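PDB 6AU1: putative hemin storage protein from Bordetella bronchiseptica, which hydrolyses deacetylated poly-beta-(1,6)-N-acetylglucosamine through its glycoside hydrolase domain, the part modelled here, and can thereby disrupt bacterial biofilms. Local coordinates for residues A[166-171]-A[190-195]; A[182-187]-A[198-203]; A[208-213]-A[257-262]; A[238-243]-A[251-256]. All coordinates share one frame; numbering follows the deposited sequence.

Contact 1: A[166-171]-A[190-195]; sequences DDTEDS and AIRADP
D167 receives the guanidinium of R192 at a tight turn in the beta-alpha loop after strand 156-159 of the TIM-type barrel; R192 reaches it from helix 188-193. D166 opens a type I beta turn that ends at E169. Its carboxylate folds back as an Asx turn, OD1 accepting from T168 N at 2.8 Å and from T168 OG1 at 2.7 Å, both from one face of its plane. Aspartate suits this place because its short side chain can reach the amide two residues on. D167 follows, with CG set between the backbone N and the carbonyl carbon (chi1 54°), which brings its carboxylate over the guanidinium; the two planes are 10° apart. OD2 rests above the rim of one guanidinium face, 3.4 Å from R192 NH2; this salt bridge works by charge alone. T168 brings only the methyl CG2 near the guanidinium edge, while its OG1 is also bonded to S114. E169 is buried, OE1 in salt bridges with R117 and R129 and OE2 accepting from D166 N. The arginine, bent at chi2 and chi3, spans from helix to turn, and its NH1 donates to D167 O at 2.9 Å in a bent bond (133°), from above the carbonyl plane.

Contact 2: A[182-187]-A[198-203]; sequences WGLPPD and AQQWSK
Two indoles, W182 and W201, approach each other aslant without stacking: CZ3 at the benzo end of W182 comes to 4.0 Å from CD1 on the pyrrole ring of W201. The same CD1 receives the methyl CD1 of L184 at 3.7 Å, also obliquely to the ring, and that methyl continues onto W201 CB at 3.8 Å. Beyond the pair, Y179 meets W201 edge-to-face and meets W182 with the planes at about 55°, and K205 adds a cation-pi contact to W201. Tryptophan suits both places, since its broad apolar surface can fill the space between loop and helix backbones. With CG anti to its backbone N (chi1 -174°), W201 carries its ring off the flank of helix 195-223, so that L184 crosses it at about a right angle. The loop gets there through a Schellman motif that ends helix 173-181: G183 takes a positive phi of 91°, which suits glycine because it has no CB to press on the W182 carbonyl. The chain then delivers L184, whose two methyls divide the work. CD1 serves the indole, and CD2 touches Q200 OE1 at 3.9 Å near the surface, where a long polar side chain is at home.

Contact 3: A[208-213]-A[257-262]; sequences YLIDFT and LKSYDF
Y260 extends its phenol to T213, and the two side chains meet at about a right angle. Y260 CG stands beside its own backbone N and anti to the carbonyl carbon (chi1 -59°), a setting that swings the ring from the end of helix 253-259 across to helix 195-223. There Y260 OH donates to T213 OG1 at 2.7 Å, with the threonine oxygen close to the ring plane. T213 holds OG1 between its backbone N and carbonyl carbon (chi1 65°); from this position the same hydroxyl donates to I210 O, one turn earlier, also at 2.7 Å. The protons thus run in a fixed order, from tyrosine to threonine to helix carbonyl, and the buried hydroxyls are satisfied, R233 NH1 also being bonded to Y260 OH. Threonine fits because it can bond back to its own helix while still accepting from outside. I210 fills the rest of the interface with its two branches. CG1 packs obliquely by the phenol, 3.8 Å from Y260 OH, while CG2, anti to the backbone N, presses on S259. Its 3.5 Å approach to S259 CB is tighter than usual for two carbons, and small serine leaves just room for it. S259 OG, 3.4 Å from the same methyl, is bonded to E255 O in its own helix. The contact joins helices 195-223 and 253-259, which both pack on strand 230-235; V231 and R233 of that strand lie against it, and the chain runs on from Y260 into strand 262-266.

Contact 4: A[238-243]-A[251-256]; sequences QPVLDP and QSLPEF
V240 and L253 form the close, apolar half of this contact between the short helix 238-241 and the start of helix 253-259. Their side chains slant past each other, V240 CG1 meeting L253 CD2 at 3.9 Å and V240 CG2 facing L253 CB at 4.1 Å. L253 CG lies anti to the backbone N (chi1 176°), which turns the branched end toward the valine, and two branched aliphatic side chains suit a buried, apolar spot. The other half is looser and partly wet. The side chain of P239 offers only ring carbons, with CB 3.8 Å from Q251 O, and that buried carbonyl has no polar partner in the model. Away from that oxygen, a water bridges the two backbones, donating to P239 O at 2.8 Å and accepting from L253 N at 3.0 Å. It thereby serves an amide that, lying in the first turn of its helix, has no carbonyl of an earlier turn to bond. Proline is well placed in helix 238-241 for the same reason: so near the start, its missing N-H costs nothing. S252 is the N-cap of helix 253-259, its OG accepting from E255 N in a weak bond of 3.4 Å. Q251 anchors its side chain elsewhere, with OE1 bonded to Y236 N and NE2 to A163 O. L235, at the end of strand 230-235, touches both V240 and L253; V240 also packs on L284 and A287 of helix 277-290, while S252 leans on K203 and I206 of helix 195-223.

From the N terminus, contact 1 opens in the loop after strand 156-159, and contact 2 opens at 182-187 before contact 1 has closed at 190-195. The two therefore cross, and the W201 indole of contact 2 touches the carbonyl oxygens of D167 and E169 in contact 1. Contact 2 closes on helix 195-223, where contact 3 then opens; W182 packing on Y208 joins them. Contact 3 closes only at 257-262, after strand 230-235, and contact 4 is nested within that loop. I210 CD1 against E255 and F256 connects this inner contact to the outer one. Together they tie the loop and short helices of 166-193 to helix 195-223, and helices 195-223 and 238-241 to helix 253-259.

Contact 1: A[166-171]-A[190-195]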
# COMPACT_ATOMS: atom_id res chain seq x y z
N ASP A 166 -3.75 -10.39 -11.76
CA ASP A 166 -3.11 -11.68 -12.02
C ASP A 166 -3.10 -11.99 -13.51
O ASP A 166 -3.42 -11.13 -14.32
CB ASP A 166 -3.76 -12.81 -11.20
CG ASP A 166 -5.19 -13.13 -11.61
OD1 ASP A 166 -5.56 -12.96 -12.79
OD2 ASP A 166 -5.95 -13.59 -10.74
N ASP A 167 -2.69 -13.21 -13.88
CA ASP A 167 -2.45 -13.50 -15.29
C ASP A 167 -3.73 -13.91 -16.02
O ASP A 167 -3.67 -14.38 -17.15
CB ASP A 167 -1.36 -14.58 -15.43
CG ASP A 167 -1.66 -15.84 -14.63
OD1 ASP A 167 -2.68 -15.88 -13.90
OD2 ASP A 167 -0.85 -16.79 -14.72
N THR A 168 -4.88 -13.70 -15.38
CA THR A 168 -6.19 -13.87 -16.03
C THR A 168 -6.96 -12.55 -16.09
O THR A 168 -8.13 -12.52 -16.50
CB THR A 168 -7.07 -14.92 -15.29
OG1 THR A 168 -7.46 -14.39 -14.01
CG2 THR A 168 -6.31 -16.22 -15.11
N GLU A 169 -6.29 -11.47 -15.68
CA GLU A 169 -6.91 -10.15 -15.54
C GLU A 169 -6.10 -9.10 -16.29
O GLU A 169 -4.93 -9.34 -16.58
CB GLU A 169 -6.99 -9.76 -14.05
CG GLU A 169 -7.83 -10.69 -13.19
CD GLU A 169 -7.65 -10.42 -11.70
OE1 GLU A 169 -8.59 -10.70 -10.93
OE2 GLU A 169 -6.57 -9.92 -11.30
N ASP A 170 -6.66 -7.93 -16.61
CA ASP A 170 -8.07 -7.56 -16.55
C ASP A 170 -8.71 -8.02 -17.87
O ASP A 170 -8.20 -7.70 -18.94
CB ASP A 170 -8.15 -6.04 -16.35
CG ASP A 170 -9.56 -5.52 -16.18
OD1 ASP A 170 -10.53 -6.24 -16.48
OD2 ASP A 170 -9.67 -4.36 -15.75
N SER A 171 -9.80 -8.79 -17.80
CA SER A 171 -10.44 -9.34 -19.00
C SER A 171 -11.67 -8.56 -19.46
O SER A 171 -12.38 -8.97 -20.38
CB SER A 171 -10.83 -10.81 -18.75
OG SER A 171 -11.79 -10.89 -17.71
N ALA A 190 -5.27 -16.09 -26.19
CA ALA A 190 -4.26 -16.00 -27.25
C ALA A 190 -2.95 -15.40 -26.72
O ALA A 190 -1.85 -15.84 -27.08
CB ALA A 190 -4.79 -15.19 -28.42
N ILE A 191 -3.07 -14.39 -25.87
CA ILE A 191 -1.90 -13.79 -25.25
C ILE A 191 -1.15 -14.82 -24.40
O ILE A 191 0.06 -14.99 -24.53
CB ILE A 191 -2.29 -12.58 -24.39
CG1 ILE A 191 -2.79 -11.44 -25.28
CG2 ILE A 191 -1.12 -12.15 -23.53
CD1 ILE A 191 -3.41 -10.28 -24.50
N ARG A 192 -1.88 -15.52 -23.53
CA ARG A 192 -1.26 -16.44 -22.58
C ARG A 192 -0.59 -17.63 -23.27
O ARG A 192 0.37 -18.19 -22.74
CB ARG A 192 -2.29 -16.96 -21.58
CG ARG A 192 -2.75 -15.91 -20.54
CD ARG A 192 -1.70 -15.69 -19.45
NE ARG A 192 -1.26 -16.94 -18.84
CZ ARG A 192 -1.96 -17.64 -17.96
NH1 ARG A 192 -3.16 -17.22 -17.56
NH2 ARG A 192 -1.47 -18.77 -17.47
N ALA A 193 -1.10 -18.01 -24.44
CA ALA A 193 -0.58 -19.18 -25.16
C ALA A 193 0.80 -18.95 -25.77
O ALA A 193 1.53 -19.90 -26.05
CB ALA A 193 -1.57 -19.59 -26.25
N ASP A 194 1.15 -17.69 -26.00
CA ASP A 194 2.41 -17.32 -26.64
C ASP A 194 3.33 -16.65 -25.63
O ASP A 194 3.06 -15.53 -25.18
CB ASP A 194 2.12 -16.40 -27.84
CG ASP A 194 3.37 -16.01 -28.62
OD1 ASP A 194 4.44 -15.76 -28.02
OD2 ASP A 194 3.27 -15.92 -29.85
N PRO A 195 4.43 -17.33 -25.26
CA PRO A 195 5.32 -16.84 -24.19
C PRO A 195 5.82 -15.42 -24.44
O PRO A 195 5.99 -14.67 -23.48
CB PRO A 195 6.48 -17.84 -24.23
CG PRO A 195 5.94 -19.05 -24.88
CD PRO A 195 4.92 -18.57 -25.86

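Contact 2: A[182-187]-A[198-203]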
# COMPACT_ATOMS: atom_id res chain seq x y z
N TRP A 182 -1.90 -1.84 -27.52
CA TRP A 182 -0.49 -2.14 -27.29
C TRP A 182 0.08 -3.05 -28.37
O TRP A 182 1.25 -3.40 -28.33
CB TRP A 182 -0.27 -2.83 -25.93
CG TRP A 182 -0.75 -2.08 -24.71
CD1 TRP A 182 -1.09 -0.77 -24.62
CD2 TRP A 182 -0.93 -2.64 -23.41
NE1 TRP A 182 -1.48 -0.47 -23.33
CE2 TRP A 182 -1.39 -1.60 -22.57
CE3 TRP A 182 -0.74 -3.92 -22.87
CZ2 TRP A 182 -1.66 -1.80 -21.21
CZ3 TRP A 182 -1.02 -4.12 -21.52
CH2 TRP A 182 -1.48 -3.06 -20.71
N GLY A 183 -0.76 -3.45 -29.32
CA GLY A 183 -0.34 -4.36 -30.37
C GLY A 183 -0.55 -5.83 -30.04
O GLY A 183 -0.00 -6.71 -30.70
N LEU A 184 -1.35 -6.10 -29.01
CA LEU A 184 -1.69 -7.46 -28.62
C LEU A 184 -3.08 -7.83 -29.13
O LEU A 184 -3.92 -6.96 -29.35
CB LEU A 184 -1.64 -7.61 -27.09
CG LEU A 184 -0.28 -7.40 -26.41
CD1 LEU A 184 -0.43 -7.36 -24.88
CD2 LEU A 184 0.71 -8.49 -26.84
N PRO A 185 -3.34 -9.13 -29.33
CA PRO A 185 -4.72 -9.50 -29.66
C PRO A 185 -5.62 -9.29 -28.45
O PRO A 185 -5.18 -9.56 -27.33
CB PRO A 185 -4.61 -10.99 -30.02
CG PRO A 185 -3.41 -11.47 -29.27
CD PRO A 185 -2.45 -10.30 -29.24
N PRO A 186 -6.86 -8.80 -28.66
CA PRO A 186 -7.81 -8.56 -27.57
C PRO A 186 -8.41 -9.88 -27.07
O PRO A 186 -9.63 -10.08 -27.08
CB PRO A 186 -8.87 -7.67 -28.22
CG PRO A 186 -8.88 -8.13 -29.65
CD PRO A 186 -7.45 -8.50 -29.98
N ASP A 187 -7.53 -10.77 -26.62
CA ASP A 187 -7.87 -12.16 -26.40
C ASP A 187 -6.86 -12.72 -25.42
O ASP A 187 -5.74 -13.03 -25.80
CB ASP A 187 -7.85 -12.92 -27.73
CG ASP A 187 -8.20 -14.40 -27.60
OD1 ASP A 187 -8.15 -14.96 -26.49
OD2 ASP A 187 -8.50 -15.01 -28.65
N ALA A 198 2.87 -13.14 -23.80
CA ALA A 198 2.52 -13.19 -22.38
C ALA A 198 3.45 -12.30 -21.56
O ALA A 198 3.01 -11.60 -20.64
CB ALA A 198 2.58 -14.62 -21.86
N GLN A 199 4.73 -12.33 -21.91
CA GLN A 199 5.73 -11.48 -21.27
C GLN A 199 5.46 -10.00 -21.52
O GLN A 199 5.54 -9.17 -20.61
CB GLN A 199 7.14 -11.85 -21.77
CG GLN A 199 8.19 -10.77 -21.60
CD GLN A 199 8.60 -10.57 -20.16
OE1 GLN A 199 8.32 -11.41 -19.30
NE2 GLN A 199 9.28 -9.46 -19.88
N GLN A 200 5.13 -9.66 -22.76
CA GLN A 200 4.85 -8.27 -23.12
C GLN A 200 3.62 -7.77 -22.40
O GLN A 200 3.56 -6.61 -21.95
CB GLN A 200 4.66 -8.14 -24.64
CG GLN A 200 5.94 -8.34 -25.42
CD GLN A 200 5.69 -8.44 -26.91
OE1 GLN A 200 4.54 -8.46 -27.35
NE2 GLN A 200 6.76 -8.51 -27.69
N TRP A 201 2.63 -8.64 -22.29
CA TRP A 201 1.38 -8.32 -21.62
C TRP A 201 1.60 -8.07 -20.13
O TRP A 201 1.09 -7.09 -19.57
CB TRP A 201 0.36 -9.44 -21.85
CG TRP A 201 -1.02 -9.16 -21.32
CD1 TRP A 201 -1.78 -8.05 -21.55
CD2 TRP A 201 -1.83 -10.03 -20.51
NE1 TRP A 201 -3.00 -8.17 -20.91
CE2 TRP A 201 -3.05 -9.38 -20.27
CE3 TRP A 201 -1.62 -11.31 -19.98
CZ2 TRP A 201 -4.07 -9.95 -19.51
CZ3 TRP A 201 -2.64 -11.88 -19.21
CH2 TRP A 201 -3.85 -11.21 -18.99
N SER A 202 2.36 -8.96 -19.49
CA SER A 202 2.71 -8.79 -18.08
C SER A 202 3.39 -7.44 -17.83
O SER A 202 2.97 -6.69 -16.95
CB SER A 202 3.61 -9.92 -17.60
OG SER A 202 4.06 -9.68 -16.27
N LYS A 203 4.41 -7.13 -18.62
CA LYS A 203 5.15 -5.87 -18.46
C LYS A 203 4.25 -4.67 -18.75
O LYS A 203 4.35 -3.64 -18.08
CB LYS A 203 6.38 -5.85 -19.36
CG LYS A 203 7.51 -6.72 -18.85
CD LYS A 203 7.99 -6.22 -17.49
CE LYS A 203 9.21 -7.00 -17.00
NZ LYS A 203 9.74 -6.44 -15.72

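Contact 3: A[208-213]-A[257-262]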
# COMPACT_ATOMS: atom_id res chain seq x y z
N TYR A 208 1.13 -0.01 -16.90
CA TYR A 208 -0.16 0.67 -16.90
C TYR A 208 -0.57 1.09 -15.48
O TYR A 208 -1.00 2.23 -15.26
CB TYR A 208 -1.25 -0.21 -17.52
CG TYR A 208 -2.55 0.53 -17.76
CD1 TYR A 208 -2.77 1.21 -18.94
CD2 TYR A 208 -3.55 0.55 -16.78
CE1 TYR A 208 -3.95 1.89 -19.16
CE2 TYR A 208 -4.72 1.23 -16.99
CZ TYR A 208 -4.92 1.90 -18.18
OH TYR A 208 -6.10 2.58 -18.41
N LEU A 209 -0.45 0.17 -14.52
CA LEU A 209 -0.78 0.50 -13.13
C LEU A 209 0.14 1.58 -12.59
O LEU A 209 -0.32 2.49 -11.88
CB LEU A 209 -0.70 -0.75 -12.23
CG LEU A 209 -1.78 -1.81 -12.48
CD1 LEU A 209 -1.53 -3.03 -11.57
CD2 LEU A 209 -3.18 -1.22 -12.25
N ILE A 210 1.43 1.50 -12.92
CA ILE A 210 2.35 2.54 -12.47
C ILE A 210 1.97 3.90 -13.04
O ILE A 210 1.93 4.90 -12.31
CB ILE A 210 3.80 2.21 -12.84
CG1 ILE A 210 4.29 1.00 -12.03
CG2 ILE A 210 4.70 3.42 -12.61
CD1 ILE A 210 5.66 0.43 -12.50
N ASP A 211 1.67 3.93 -14.34
CA ASP A 211 1.30 5.18 -14.99
C ASP A 211 0.03 5.75 -14.36
O ASP A 211 -0.09 6.97 -14.19
CB ASP A 211 1.10 4.98 -16.50
CG ASP A 211 2.41 4.82 -17.23
OD1 ASP A 211 3.47 5.13 -16.64
OD2 ASP A 211 2.38 4.38 -18.41
N PHE A 212 -0.90 4.86 -14.00
CA PHE A 212 -2.13 5.30 -13.35
C PHE A 212 -1.80 5.96 -12.01
O PHE A 212 -2.34 7.03 -11.69
CB PHE A 212 -3.09 4.12 -13.14
CG PHE A 212 -4.40 4.52 -12.50
CD1 PHE A 212 -5.17 5.54 -13.04
CD2 PHE A 212 -4.85 3.87 -11.37
CE1 PHE A 212 -6.38 5.91 -12.45
CE2 PHE A 212 -6.06 4.21 -10.77
CZ PHE A 212 -6.83 5.23 -11.31
N THR A 213 -0.90 5.34 -11.24
CA THR A 213 -0.53 5.97 -9.96
C THR A 213 0.21 7.29 -10.19
O THR A 213 0.13 8.18 -9.36
CB THR A 213 0.33 5.06 -9.06
OG1 THR A 213 1.60 4.79 -9.67
CG2 THR A 213 -0.42 3.75 -8.73
N LEU A 257 11.20 0.71 -8.67
CA LEU A 257 12.35 1.52 -8.29
C LEU A 257 12.53 2.70 -9.23
O LEU A 257 13.04 3.75 -8.82
CB LEU A 257 13.63 0.68 -8.27
CG LEU A 257 13.80 -0.28 -7.08
CD1 LEU A 257 14.95 -1.26 -7.33
CD2 LEU A 257 14.01 0.49 -5.78
N LYS A 258 12.10 2.53 -10.48
CA LYS A 258 12.24 3.58 -11.47
C LYS A 258 11.20 4.69 -11.31
O LYS A 258 11.41 5.81 -11.76
CB LYS A 258 12.14 2.99 -12.89
CG LYS A 258 13.40 2.28 -13.35
CD LYS A 258 13.14 1.43 -14.58
CE LYS A 258 12.48 2.22 -15.70
NZ LYS A 258 12.25 1.37 -16.91
N SER A 259 10.10 4.37 -10.65
CA SER A 259 8.93 5.25 -10.67
C SER A 259 8.52 5.84 -9.33
O SER A 259 7.89 6.90 -9.29
CB SER A 259 7.74 4.51 -11.27
OG SER A 259 8.09 3.91 -12.51
N TYR A 260 8.84 5.17 -8.23
CA TYR A 260 8.43 5.68 -6.92
C TYR A 260 9.64 6.21 -6.15
O TYR A 260 10.76 5.77 -6.38
CB TYR A 260 7.71 4.60 -6.10
CG TYR A 260 6.48 4.10 -6.82
CD1 TYR A 260 5.33 4.86 -6.87
CD2 TYR A 260 6.49 2.88 -7.50
CE1 TYR A 260 4.21 4.42 -7.55
CE2 TYR A 260 5.39 2.44 -8.18
CZ TYR A 260 4.25 3.21 -8.21
OH TYR A 260 3.15 2.77 -8.91
N ASP A 261 9.40 7.16 -5.25
CA ASP A 261 10.49 7.65 -4.43
C ASP A 261 10.96 6.57 -3.48
O ASP A 261 12.17 6.41 -3.25
CB ASP A 261 10.07 8.88 -3.65
CG ASP A 261 9.71 10.02 -4.56
OD1 ASP A 261 10.63 10.58 -5.18
OD2 ASP A 261 8.51 10.35 -4.66
N PHE A 262 10.00 5.82 -2.95
CA PHE A 262 10.29 4.69 -2.08
C PHE A 262 9.44 3.50 -2.44
O PHE A 262 8.28 3.64 -2.84
CB PHE A 262 10.06 5.05 -0.61
CG PHE A 262 10.98 6.13 -0.12
CD1 PHE A 262 12.32 5.86 0.08
CD2 PHE A 262 10.51 7.41 0.12
CE1 PHE A 262 13.17 6.85 0.53
CE2 PHE A 262 11.36 8.39 0.56
CZ PHE A 262 12.69 8.11 0.77

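Contact 4: A[238-243]-A[251-256]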
# COMPACT_ATOMS: atom_id res chain seq x y z
N GLN A 238 6.90 -11.81 -3.27
CA GLN A 238 7.09 -12.88 -4.25
C GLN A 238 7.68 -12.36 -5.59
O GLN A 238 8.61 -12.98 -6.12
CB GLN A 238 5.77 -13.65 -4.49
CG GLN A 238 5.95 -14.97 -5.20
CD GLN A 238 4.66 -15.80 -5.28
OE1 GLN A 238 3.68 -15.54 -4.57
NE2 GLN A 238 4.67 -16.81 -6.15
N PRO A 239 7.19 -11.23 -6.13
CA PRO A 239 7.83 -10.71 -7.35
C PRO A 239 9.32 -10.34 -7.19
O PRO A 239 10.03 -10.25 -8.19
CB PRO A 239 7.01 -9.45 -7.68
CG PRO A 239 5.68 -9.69 -7.06
CD PRO A 239 5.95 -10.48 -5.80
N VAL A 240 9.78 -10.13 -5.96
CA VAL A 240 11.19 -9.86 -5.71
C VAL A 240 11.98 -11.16 -5.61
O VAL A 240 13.03 -11.33 -6.25
CB VAL A 240 11.36 -9.04 -4.42
CG1 VAL A 240 12.85 -8.74 -4.16
CG2 VAL A 240 10.53 -7.76 -4.51
N LEU A 241 11.47 -12.11 -4.83
CA LEU A 241 12.17 -13.38 -4.62
C LEU A 241 12.11 -14.25 -5.87
O LEU A 241 13.04 -15.00 -6.16
CB LEU A 241 11.57 -14.13 -3.43
CG LEU A 241 11.81 -13.46 -2.07
CD1 LEU A 241 10.98 -14.12 -0.98
CD2 LEU A 241 13.29 -13.51 -1.72
N ASP A 242 11.00 -14.15 -6.60
CA ASP A 242 10.78 -14.97 -7.78
C ASP A 242 10.15 -14.14 -8.89
O ASP A 242 8.93 -14.12 -9.04
CB ASP A 242 9.89 -16.17 -7.45
CG ASP A 242 9.68 -17.08 -8.64
OD1 ASP A 242 10.51 -17.04 -9.58
OD2 ASP A 242 8.69 -17.84 -8.62
N PRO A 243 10.99 -13.45 -9.67
CA PRO A 243 10.47 -12.45 -10.61
C PRO A 243 9.55 -12.99 -11.70
O PRO A 243 8.84 -12.20 -12.29
CB PRO A 243 11.75 -11.86 -11.21
CG PRO A 243 12.74 -11.98 -10.10
CD PRO A 243 12.45 -13.33 -9.50
N GLN A 251 3.12 -6.42 -10.45
CA GLN A 251 4.08 -5.58 -9.74
C GLN A 251 5.49 -6.05 -10.07
O GLN A 251 5.68 -7.20 -10.42
CB GLN A 251 3.87 -5.65 -8.23
CG GLN A 251 2.45 -5.33 -7.76
CD GLN A 251 2.36 -5.33 -6.25
OE1 GLN A 251 3.20 -5.91 -5.57
NE2 GLN A 251 1.33 -4.69 -5.71
N SER A 252 6.48 -5.17 -9.92
CA SER A 252 7.85 -5.45 -10.34
C SER A 252 8.82 -4.57 -9.56
O SER A 252 8.59 -3.38 -9.44
CB SER A 252 8.03 -5.19 -11.84
OG SER A 252 9.38 -5.02 -12.19
N LEU A 253 9.90 -5.14 -9.04
CA LEU A 253 10.85 -4.33 -8.27
C LEU A 253 11.60 -3.32 -9.15
O LEU A 253 11.65 -2.14 -8.80
CB LEU A 253 11.84 -5.22 -7.51
CG LEU A 253 12.93 -4.46 -6.74
CD1 LEU A 253 12.31 -3.45 -5.76
CD2 LEU A 253 13.83 -5.44 -6.01
N PRO A 254 12.16 -3.76 -10.30
CA PRO A 254 12.88 -2.77 -11.13
C PRO A 254 12.00 -1.60 -11.58
O PRO A 254 12.45 -0.45 -11.57
CB PRO A 254 13.33 -3.59 -12.34
CG PRO A 254 13.37 -4.97 -11.88
CD PRO A 254 12.30 -5.12 -10.85
N GLU A 255 10.78 -1.90 -12.00
CA GLU A 255 9.87 -0.87 -12.49
C GLU A 255 9.42 0.05 -11.35
O GLU A 255 9.27 1.25 -11.55
CB GLU A 255 8.66 -1.49 -13.18
CG GLU A 255 9.00 -2.25 -14.46
CD GLU A 255 9.61 -1.35 -15.52
OE1 GLU A 255 9.14 -0.20 -15.67
OE2 GLU A 255 10.57 -1.78 -16.20
N PHE A 256 9.22 -0.52 -10.17
CA PHE A 256 8.84 0.29 -9.00
C PHE A 256 9.97 1.23 -8.64
O PHE A 256 9.74 2.41 -8.34
CB PHE A 256 8.49 -0.58 -7.79
CG PHE A 256 7.05 -1.06 -7.74
CD1 PHE A 256 6.36 -1.36 -8.90
CD2 PHE A 256 6.42 -1.23 -6.52
CE1 PHE A 256 5.03 -1.81 -8.84
CE2 PHE A 256 5.09 -1.67 -6.45
CZ PHE A 256 4.41 -1.98 -7.62
O HOH W 1 10.46 -7.96 -9.74